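Local coordinates for extracellular solute-binding protein (Conexibacter woesei, PDB 4P98) that probably captures a solute outside the cell membrane, as a lipoprotein of the BMP (PnrA-like) family, and delivers it to an ABC transporter, at residues 254-257 against 258-262; 69-72 against 73-76; 185-188 against 189-192. All coordinates share one frame; numbering follows the deposited sequence.

Contact 1 (254-257 against 258-262); sequences SYLE and QIRAG
Leu256 and Arg260, one helical turn apart, run side by side and point the same way. The arginine, extended from CG to NE, climbs past the Leu256 carbonyl and brings NH1 within 3.9 Å of Leu256 CB and 4.0 Å of its CD1, so the guanidinium leans obliquely on the leucine; NH1 is held beyond it by the backbone O of Asp48. Glu257 also slants across the same arginine. Its chain is bent at the second torsion (chi2 -68°), and Glu257 OE2 stops 4.5 Å from Arg260 NH1, short of a salt bridge, with carboxylate and guanidinium planes 58° apart. All this lies on the last two turns of helix 249-261, where Gln258 N, Ile259 N, Arg260 N and Ala261 N bond to the carbonyls four residues back, the first at 2.8 Å from Gln258 N to Ser254 O. Gly262, at positive phi, ends the helix in a Schellman motif. Tyr255 and Gln258 also lie alongside each other, the amide at the ring's edge and its plane 78° from the ring's. The Tyr255 ring packs on Leu78 of strand 78-82 and on Asp119 and Trp121 of strand 118-123, and its OH is hydrogen-bonded to Ser103 OG of strand 101-105, between them. Ile259 lays CG1 beside the Tyr255 carbonyl, 3.3 Å from its O, and packs on Leu78.

Contact 2 (69-72 against 73-76); sequences RQFA and ARGF
Ala73 N bonds to Arg69 O at 2.8 Å and Arg74 N to Gln70 O at 3.0 Å, the last regular helical bonds of this turn. Beyond them the pattern changes: Phe76 N reaches back five residues to Phe71 O at 3.1 Å, while Gly75 N meets Ala72 O from above the carbonyl plane, 65° out of it. With Gly75 at positive phi, these two bonds make a Schellman motif that turns the chain off the helix. The turn brings Phe76 back against Phe71 in an edge-to-face pair, ring centroids 4.8 Å apart and planes at 67°. Phe71 supplies the edge, its CD1 sitting over the centre of the Phe76 ring, 3.6 Å from Phe76 CE1. Arg74 joins the pair: its chain turns at chi3 (53°), carrying the guanidinium across so that Phe76 CE1 lies over the centre of one face, while NH1 comes obliquely to Phe71 CE1 at 3.9 Å. The aliphatic part of Arg74 runs beside Gln70, CD against CG. Arg69 heads away from this cluster, its NH2 salt-bridged to Glu96 and Glu65. Both rings rest on neighbouring strands 22-25 and 53-55, Phe71 and Phe76 sharing Ala22 and Gln53, while Ala72 and Ala73 pack on Phe97, in the loop after helix 84-94, and the chain runs on from Phe76 into strand 78-82.

Contact 3 (185-188 against 189-192); sequences YDLQ and KEQE
The N-terminus of helix 187-199 is capped here by Asp186, whose carboxylate closes over the first turn onto Lys189. With CG anti to the backbone N (chi1 -170°), the side chain swings forward and OD1 accepts from Lys189 N at 3.0 Å in a nearly straight bond, 171° at the hydrogen. The N-H comes from above the carboxylate plane, 51° out of it. The lysine's own chain, extended beyond CG, slants across the same carboxylate, Lys189 CD passing 3.5 Å from Asp186 OD2 before NZ ends 3.8 Å from that oxygen in a long salt bridge. The aspartate is thus the N-cap and, more loosely, a partner for the lysine's charge, and its negative charge would probably suit the positive end of the helix dipole. Main-chain bonds carry the helix on: Glu190 N to Asp186 O at 2.9 Å, then Gln191 N to Leu187 O at 2.8 Å. Leu187 and Glu190 lie side by side and point alike, with Leu187 CD2 4.2 Å from Glu190 OE2. The glutamate's carboxylate is engaged beyond this turn by main-chain N-H groups of Gly211 and Leu214, around the start of helix 212-221, while Gln191 touches Gln216 of that helix.

Along the chain the order is contact 2, contact 3, contact 1. Contacts 1 and 2 mark the C-terminal ends of helices 249-261 and 61-73, both of which pack on the six-stranded parallel sheet; their centres lie about 18 Å apart and their nearest atoms about 8 Å. Contact 3, by contrast, begins helix 187-199, which belongs with the five-stranded parallel sheet; its centre lies about 43 Å from that of contact 1 and about 40 Å from that of contact 2. The chain thus leaves the first lobe for the second and returns to it with helix 249-261, the two-lobed build of periplasmic-binding-protein folds, which probably hold solute between their lobes.

Contact 1 (254-257 against 258-262)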
ATOM      1  N   SER A 254      -4.323   8.664 -15.717  1.00 13.05           N
ATOM      2  CA  SER A 254      -3.589   8.373 -16.951  1.00 13.33           C
ATOM      3  C   SER A 254      -4.362   7.378 -17.826  1.00 13.89           C
ATOM      4  O   SER A 254      -4.415   7.531 -19.056  1.00 14.80           O
ATOM      5  CB  SER A 254      -2.185   7.851 -16.639  1.00 13.21           C
ATOM      6  OG  SER A 254      -1.478   7.563 -17.845  1.00 14.80           O
ATOM      7  N   TYR A 255      -4.966   6.369 -17.204  1.00 11.97           N
ATOM      8  CA  TYR A 255      -5.840   5.450 -17.945  1.00 12.28           C
ATOM      9  C   TYR A 255      -6.974   6.163 -18.692  1.00 12.32           C
ATOM     10  O   TYR A 255      -7.264   5.847 -19.849  1.00 13.40           O
ATOM     11  CB  TYR A 255      -6.463   4.406 -17.002  1.00 12.33           C
ATOM     12  CG  TYR A 255      -5.516   3.408 -16.362  1.00 11.59           C
ATOM     13  CD1 TYR A 255      -4.257   3.140 -16.888  1.00 11.00           C
ATOM     14  CD2 TYR A 255      -5.913   2.694 -15.230  1.00 11.37           C
ATOM     15  CE1 TYR A 255      -3.413   2.215 -16.293  1.00 11.45           C
ATOM     16  CE2 TYR A 255      -5.077   1.763 -14.639  1.00 11.27           C
ATOM     17  CZ  TYR A 255      -3.843   1.508 -15.173  1.00 10.79           C
ATOM     18  OH  TYR A 255      -3.030   0.571 -14.566  1.00 11.24           O
ATOM     19  N   LEU A 256      -7.634   7.105 -18.032  1.00 12.03           N
ATOM     20  CA  LEU A 256      -8.722   7.852 -18.683  1.00 14.67           C
ATOM     21  C   LEU A 256      -8.199   8.696 -19.841  1.00 14.98           C
ATOM     22  O   LEU A 256      -8.801   8.742 -20.920  1.00 15.66           O
ATOM     23  CB  LEU A 256      -9.442   8.741 -17.676  1.00 15.92           C
ATOM     24  CG  LEU A 256     -10.140   8.092 -16.486  1.00 17.75           C
ATOM     25  CD1 LEU A 256     -11.082   9.093 -15.837  1.00 20.35           C
ATOM     26  CD2 LEU A 256     -10.888   6.821 -16.848  1.00 19.21           C
ATOM     27  N   GLU A 257      -7.062   9.351 -19.632  1.00 15.84           N
ATOM     28  CA  GLU A 257      -6.445  10.140 -20.705  1.00 17.58           C
ATOM     29  C   GLU A 257      -6.039   9.288 -21.904  1.00 16.71           C
ATOM     30  O   GLU A 257      -6.231   9.686 -23.060  1.00 19.79           O
ATOM     31  CB  GLU A 257      -5.252  10.929 -20.174  1.00 18.81           C
ATOM     32  CG  GLU A 257      -5.674  12.178 -19.416  1.00 23.28           C
ATOM     33  CD  GLU A 257      -6.305  13.198 -20.354  1.00 29.73           C
ATOM     34  OE1 GLU A 257      -5.570  13.793 -21.179  1.00 36.13           O
ATOM     35  OE2 GLU A 257      -7.535  13.373 -20.300  1.00 32.12           O
ATOM     36  N   GLN A 258      -5.486   8.119 -21.629  1.00 15.41           N
ATOM     37  CA  GLN A 258      -5.108   7.186 -22.677  1.00 15.80           C
ATOM     38  C   GLN A 258      -6.315   6.759 -23.493  1.00 16.75           C
ATOM     39  O   GLN A 258      -6.258   6.721 -24.719  1.00 17.72           O
ATOM     40  CB  GLN A 258      -4.434   5.958 -22.083  1.00 14.12           C
ATOM     41  CG  GLN A 258      -3.034   6.199 -21.582  1.00 14.32           C
ATOM     42  CD  GLN A 258      -2.512   5.022 -20.779  1.00 14.57           C
ATOM     43  OE1 GLN A 258      -2.544   3.874 -21.243  1.00 13.07           O
ATOM     44  NE2 GLN A 258      -2.020   5.298 -19.578  1.00 12.46           N
ATOM     45  N   ILE A 259      -7.403   6.428 -22.806  1.00 17.92           N
ATOM     46  CA  ILE A 259      -8.630   6.003 -23.484  1.00 18.79           C
ATOM     47  C   ILE A 259      -9.167   7.152 -24.340  1.00 19.47           C
ATOM     48  O   ILE A 259      -9.533   6.955 -25.487  1.00 17.83           O
ATOM     49  CB  ILE A 259      -9.666   5.510 -22.459  1.00 17.69           C
ATOM     50  CG1 ILE A 259      -9.227   4.143 -21.927  1.00 17.81           C
ATOM     51  CG2 ILE A 259     -11.059   5.423 -23.060  1.00 18.36           C
ATOM     52  CD1 ILE A 259      -9.895   3.764 -20.629  1.00 18.39           C
ATOM     53  N   ARG A 260      -9.166   8.360 -23.789  1.00 21.90           N
ATOM     54  CA  ARG A 260      -9.675   9.521 -24.515  1.00 23.08           C
ATOM     55  C   ARG A 260      -8.838   9.861 -25.755  1.00 21.13           C
ATOM     56  O   ARG A 260      -9.390  10.297 -26.759  1.00 25.47           O
ATOM     57  CB  ARG A 260      -9.823  10.714 -23.566  1.00 24.96           C
ATOM     58  CG  ARG A 260     -11.072  10.589 -22.688  1.00 27.50           C
ATOM     59  CD  ARG A 260     -11.034  11.441 -21.425  1.00 30.51           C
ATOM     60  NE  ARG A 260     -12.292  11.320 -20.679  1.00 34.28           N
ATOM     61  CZ  ARG A 260     -12.457  11.550 -19.374  1.00 32.85           C
ATOM     62  NH1 ARG A 260     -11.446  11.926 -18.607  1.00 37.25           N
ATOM     63  NH2 ARG A 260     -13.661  11.398 -18.827  1.00 35.90           N
ATOM     64  N   ALA A 261      -7.531   9.620 -25.702  1.00 19.84           N
ATOM     65  CA  ALA A 261      -6.632   9.912 -26.828  1.00 20.77           C
ATOM     66  C   ALA A 261      -6.447   8.738 -27.780  1.00 21.78           C
ATOM     67  O   ALA A 261      -5.841   8.901 -28.824  1.00 20.09           O
ATOM     68  CB  ALA A 261      -5.274  10.350 -26.317  1.00 21.74           C
ATOM     69  N   GLY A 262      -6.936   7.555 -27.410  1.00 20.71           N
ATOM     70  CA  GLY A 262      -6.701   6.357 -28.190  1.00 19.78           C
ATOM     71  C   GLY A 262      -5.311   5.769 -28.042  1.00 18.70           C
ATOM     72  O   GLY A 262      -4.847   5.083 -28.940  1.00 19.87           O
TER

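Contact 2 (69-72 against 73-76)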
ATOM      1  N   ARG A  69     -15.443 -10.651 -17.309  1.00 18.96           N
ATOM      2  CA  ARG A  69     -16.057 -10.864 -18.618  1.00 19.77           C
ATOM      3  C   ARG A  69     -17.379 -10.104 -18.740  1.00 18.95           C
ATOM      4  O   ARG A  69     -17.652  -9.484 -19.768  1.00 17.75           O
ATOM      5  CB  ARG A  69     -16.285 -12.359 -18.880  1.00 21.56           C
ATOM      6  CG  ARG A  69     -16.892 -12.648 -20.249  1.00 23.61           C
ATOM      7  CD  ARG A  69     -16.952 -14.134 -20.581  1.00 23.48           C
ATOM      8  NE  ARG A  69     -15.613 -14.702 -20.675  1.00 22.23           N
ATOM      9  CZ  ARG A  69     -15.038 -15.474 -19.761  1.00 23.17           C
ATOM     10  NH1 ARG A  69     -15.686 -15.839 -18.654  1.00 24.40           N
ATOM     11  NH2 ARG A  69     -13.798 -15.902 -19.969  1.00 21.59           N
ATOM     12  N   GLN A  70     -18.181 -10.155 -17.684  1.00 19.06           N
ATOM     13  CA  GLN A  70     -19.494  -9.516 -17.668  1.00 22.41           C
ATOM     14  C   GLN A  70     -19.391  -7.999 -17.813  1.00 22.26           C
ATOM     15  O   GLN A  70     -20.173  -7.394 -18.537  1.00 22.64           O
ATOM     16  CB  GLN A  70     -20.241  -9.889 -16.377  1.00 27.39           C
ATOM     17  CG  GLN A  70     -21.567  -9.187 -16.190  1.00 34.65           C
ATOM     18  CD  GLN A  70     -22.322  -9.673 -14.965  1.00 46.05           C
ATOM     19  OE1 GLN A  70     -21.731 -10.192 -14.004  1.00 53.17           O
ATOM     20  NE2 GLN A  70     -23.633  -9.506 -14.990  1.00 47.97           N
ATOM     21  N   PHE A  71     -18.427  -7.374 -17.141  1.00 21.06           N
ATOM     22  CA  PHE A  71     -18.228  -5.937 -17.307  1.00 20.88           C
ATOM     23  C   PHE A  71     -17.801  -5.589 -18.730  1.00 20.67           C
ATOM     24  O   PHE A  71     -18.291  -4.620 -19.311  1.00 21.67           O
ATOM     25  CB  PHE A  71     -17.203  -5.387 -16.305  1.00 19.93           C
ATOM     26  CG  PHE A  71     -17.759  -5.170 -14.925  1.00 21.53           C
ATOM     27  CD1 PHE A  71     -18.830  -4.304 -14.721  1.00 23.65           C
ATOM     28  CD2 PHE A  71     -17.202  -5.801 -13.827  1.00 20.38           C
ATOM     29  CE1 PHE A  71     -19.330  -4.077 -13.446  1.00 23.67           C
ATOM     30  CE2 PHE A  71     -17.703  -5.588 -12.554  1.00 21.93           C
ATOM     31  CZ  PHE A  71     -18.773  -4.729 -12.361  1.00 22.71           C
ATOM     32  N   ALA A  72     -16.882  -6.370 -19.291  1.00 19.07           N
ATOM     33  CA  ALA A  72     -16.444  -6.141 -20.666  1.00 19.66           C
ATOM     34  C   ALA A  72     -17.585  -6.345 -21.659  1.00 19.71           C
ATOM     35  O   ALA A  72     -17.729  -5.573 -22.602  1.00 20.10           O
ATOM     36  CB  ALA A  72     -15.282  -7.052 -21.015  1.00 18.92           C
ATOM     37  N   ALA A  73     -18.381  -7.389 -21.451  1.00 20.63           N
ATOM     38  CA  ALA A  73     -19.498  -7.704 -22.352  1.00 23.18           C
ATOM     39  C   ALA A  73     -20.574  -6.622 -22.309  1.00 24.07           C
ATOM     40  O   ALA A  73     -21.226  -6.355 -23.313  1.00 29.01           O
ATOM     41  CB  ALA A  73     -20.097  -9.063 -22.001  1.00 25.14           C
ATOM     42  N   ARG A  74     -20.745  -5.997 -21.148  1.00 25.03           N
ATOM     43  CA  ARG A  74     -21.713  -4.912 -20.975  1.00 27.09           C
ATOM     44  C   ARG A  74     -21.229  -3.558 -21.495  1.00 27.99           C
ATOM     45  O   ARG A  74     -21.923  -2.557 -21.354  1.00 32.70           O
ATOM     46  CB  ARG A  74     -22.087  -4.773 -19.501  1.00 26.61           C
ATOM     47  CG  ARG A  74     -22.917  -5.929 -18.952  1.00 27.62           C
ATOM     48  CD  ARG A  74     -23.057  -5.810 -17.445  1.00 33.00           C
ATOM     49  NE  ARG A  74     -23.567  -4.485 -17.096  1.00 36.82           N
ATOM     50  CZ  ARG A  74     -23.480  -3.914 -15.899  1.00 38.37           C
ATOM     51  NH1 ARG A  74     -22.901  -4.543 -14.878  1.00 40.28           N
ATOM     52  NH2 ARG A  74     -23.984  -2.696 -15.733  1.00 40.71           N
ATOM     53  N   GLY A  75     -20.034  -3.514 -22.075  1.00 27.24           N
ATOM     54  CA  GLY A  75     -19.522  -2.283 -22.676  1.00 28.04           C
ATOM     55  C   GLY A  75     -18.870  -1.299 -21.714  1.00 26.59           C
ATOM     56  O   GLY A  75     -18.855  -0.100 -21.977  1.00 28.44           O
ATOM     57  N   PHE A  76     -18.325  -1.782 -20.599  1.00 23.53           N
ATOM     58  CA  PHE A  76     -17.479  -0.932 -19.775  1.00 21.00           C
ATOM     59  C   PHE A  76     -16.222  -0.576 -20.578  1.00 19.72           C
ATOM     60  O   PHE A  76     -15.754  -1.355 -21.406  1.00 20.64           O
ATOM     61  CB  PHE A  76     -17.148  -1.587 -18.429  1.00 20.57           C
ATOM     62  CG  PHE A  76     -18.194  -1.346 -17.375  1.00 22.54           C
ATOM     63  CD1 PHE A  76     -19.474  -1.869 -17.513  1.00 25.55           C
ATOM     64  CD2 PHE A  76     -17.915  -0.574 -16.262  1.00 23.80           C
ATOM     65  CE1 PHE A  76     -20.446  -1.635 -16.549  1.00 25.41           C
ATOM     66  CE2 PHE A  76     -18.881  -0.341 -15.295  1.00 25.96           C
ATOM     67  CZ  PHE A  76     -20.150  -0.872 -15.443  1.00 26.40           C
TER

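Contact 3 (185-188 against 189-192)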
ATOM      1  N   TYR A 185      -3.871 -11.112   9.632  1.00 20.55           N
ATOM      2  CA  TYR A 185      -5.117 -10.571  10.194  1.00 21.20           C
ATOM      3  C   TYR A 185      -5.536 -11.273  11.496  1.00 19.87           C
ATOM      4  O   TYR A 185      -6.720 -11.393  11.763  1.00 23.94           O
ATOM      5  CB  TYR A 185      -6.238 -10.666   9.134  1.00 24.08           C
ATOM      6  CG  TYR A 185      -7.435  -9.741   9.302  1.00 30.05           C
ATOM      7  CD1 TYR A 185      -7.277  -8.409   9.668  1.00 35.13           C
ATOM      8  CD2 TYR A 185      -8.740 -10.196   9.058  1.00 37.31           C
ATOM      9  CE1 TYR A 185      -8.373  -7.566   9.813  1.00 38.65           C
ATOM     10  CE2 TYR A 185      -9.836  -9.357   9.195  1.00 40.39           C
ATOM     11  CZ  TYR A 185      -9.642  -8.040   9.574  1.00 38.20           C
ATOM     12  OH  TYR A 185     -10.705  -7.183   9.719  1.00 39.16           O
ATOM     13  N   ASP A 186      -4.572 -11.746  12.290  1.00 17.99           N
ATOM     14  CA  ASP A 186      -4.872 -12.293  13.620  1.00 18.31           C
ATOM     15  C   ASP A 186      -4.660 -11.175  14.619  1.00 15.75           C
ATOM     16  O   ASP A 186      -3.580 -11.010  15.163  1.00 15.50           O
ATOM     17  CB  ASP A 186      -3.995 -13.493  13.976  1.00 18.24           C
ATOM     18  CG  ASP A 186      -4.474 -14.213  15.232  1.00 22.26           C
ATOM     19  OD1 ASP A 186      -4.941 -13.563  16.198  1.00 19.50           O
ATOM     20  OD2 ASP A 186      -4.372 -15.444  15.257  1.00 24.54           O
ATOM     21  N   LEU A 187      -5.709 -10.402  14.836  1.00 15.87           N
ATOM     22  CA  LEU A 187      -5.595  -9.167  15.597  1.00 16.58           C
ATOM     23  C   LEU A 187      -5.260  -9.443  17.057  1.00 16.77           C
ATOM     24  O   LEU A 187      -4.575  -8.662  17.698  1.00 16.06           O
ATOM     25  CB  LEU A 187      -6.871  -8.346  15.453  1.00 16.67           C
ATOM     26  CG  LEU A 187      -7.264  -7.966  14.025  1.00 18.09           C
ATOM     27  CD1 LEU A 187      -8.523  -7.125  14.044  1.00 19.83           C
ATOM     28  CD2 LEU A 187      -6.166  -7.202  13.297  1.00 19.02           C
ATOM     29  N   GLN A 188      -5.718 -10.580  17.568  1.00 17.18           N
ATOM     30  CA  GLN A 188      -5.485 -10.937  18.963  1.00 17.79           C
ATOM     31  C   GLN A 188      -4.015 -11.264  19.212  1.00 15.47           C
ATOM     32  O   GLN A 188      -3.423 -10.764  20.167  1.00 15.28           O
ATOM     33  CB  GLN A 188      -6.431 -12.083  19.362  1.00 22.46           C
ATOM     34  CG  GLN A 188      -7.884 -11.597  19.294  1.00 28.16           C
ATOM     35  CD  GLN A 188      -8.937 -12.694  19.359  1.00 28.35           C
ATOM     36  OE1 GLN A 188      -8.638 -13.883  19.261  1.00 34.73           O
ATOM     37  NE2 GLN A 188     -10.184 -12.286  19.505  1.00 20.19           N
ATOM     38  N   LYS A 189      -3.401 -12.039  18.321  1.00 15.24           N
ATOM     39  CA  LYS A 189      -1.963 -12.308  18.421  1.00 16.82           C
ATOM     40  C   LYS A 189      -1.152 -11.033  18.146  1.00 14.71           C
ATOM     41  O   LYS A 189      -0.118 -10.809  18.767  1.00 13.79           O
ATOM     42  CB  LYS A 189      -1.526 -13.402  17.453  1.00 19.72           C
ATOM     43  CG  LYS A 189      -1.921 -14.801  17.889  1.00 25.25           C
ATOM     44  CD  LYS A 189      -1.364 -15.854  16.934  1.00 31.24           C
ATOM     45  CE  LYS A 189      -1.949 -17.239  17.215  1.00 35.56           C
ATOM     46  NZ  LYS A 189      -1.785 -18.157  16.048  1.00 41.20           N
ATOM     47  N   GLU A 190      -1.637 -10.201  17.229  1.00 13.21           N
ATOM     48  CA  GLU A 190      -0.984  -8.924  16.933  1.00 13.64           C
ATOM     49  C   GLU A 190      -0.957  -8.028  18.162  1.00 14.49           C
ATOM     50  O   GLU A 190       0.083  -7.477  18.509  1.00 13.87           O
ATOM     51  CB  GLU A 190      -1.708  -8.200  15.811  1.00 14.30           C
ATOM     52  CG  GLU A 190      -0.945  -6.994  15.286  1.00 15.23           C
ATOM     53  CD  GLU A 190      -1.783  -6.224  14.307  1.00 15.14           C
ATOM     54  OE1 GLU A 190      -1.593  -6.423  13.088  1.00 17.31           O
ATOM     55  OE2 GLU A 190      -2.673  -5.472  14.765  1.00 14.06           O
ATOM     56  N   GLN A 191      -2.106  -7.900  18.822  1.00 14.07           N
ATOM     57  CA  GLN A 191      -2.168  -7.171  20.086  1.00 14.48           C
ATOM     58  C   GLN A 191      -1.171  -7.691  21.142  1.00 14.81           C
ATOM     59  O   GLN A 191      -0.435  -6.895  21.736  1.00 12.72           O
ATOM     60  CB  GLN A 191      -3.593  -7.125  20.628  1.00 15.97           C
ATOM     61  CG  GLN A 191      -3.702  -6.286  21.897  1.00 17.18           C
ATOM     62  CD  GLN A 191      -5.112  -5.877  22.240  1.00 18.38           C
ATOM     63  OE1 GLN A 191      -6.063  -6.174  21.522  1.00 19.78           O
ATOM     64  NE2 GLN A 191      -5.249  -5.162  23.346  1.00 20.25           N
ATOM     65  N   GLU A 192      -1.146  -9.005  21.356  0.50 15.17           N
ATOM     66  CA  GLU A 192      -0.229  -9.632  22.307  0.50 16.20           C
ATOM     67  C   GLU A 192       1.240  -9.354  21.969  0.50 16.00           C
ATOM     68  O   GLU A 192       2.049  -9.051  22.856  0.50 15.59           O
ATOM     69  CB  GLU A 192      -0.483 -11.151  22.346  0.50 17.47           C
ATOM     70  CG  GLU A 192      -1.836 -11.517  22.944  0.50 17.91           C
ATOM     71  CD  GLU A 192      -2.305 -12.933  22.622  0.50 21.11           C
ATOM     72  OE1 GLU A 192      -1.603 -13.693  21.901  0.50 20.84           O
ATOM     73  OE2 GLU A 192      -3.402 -13.288  23.100  0.50 22.49           O
TER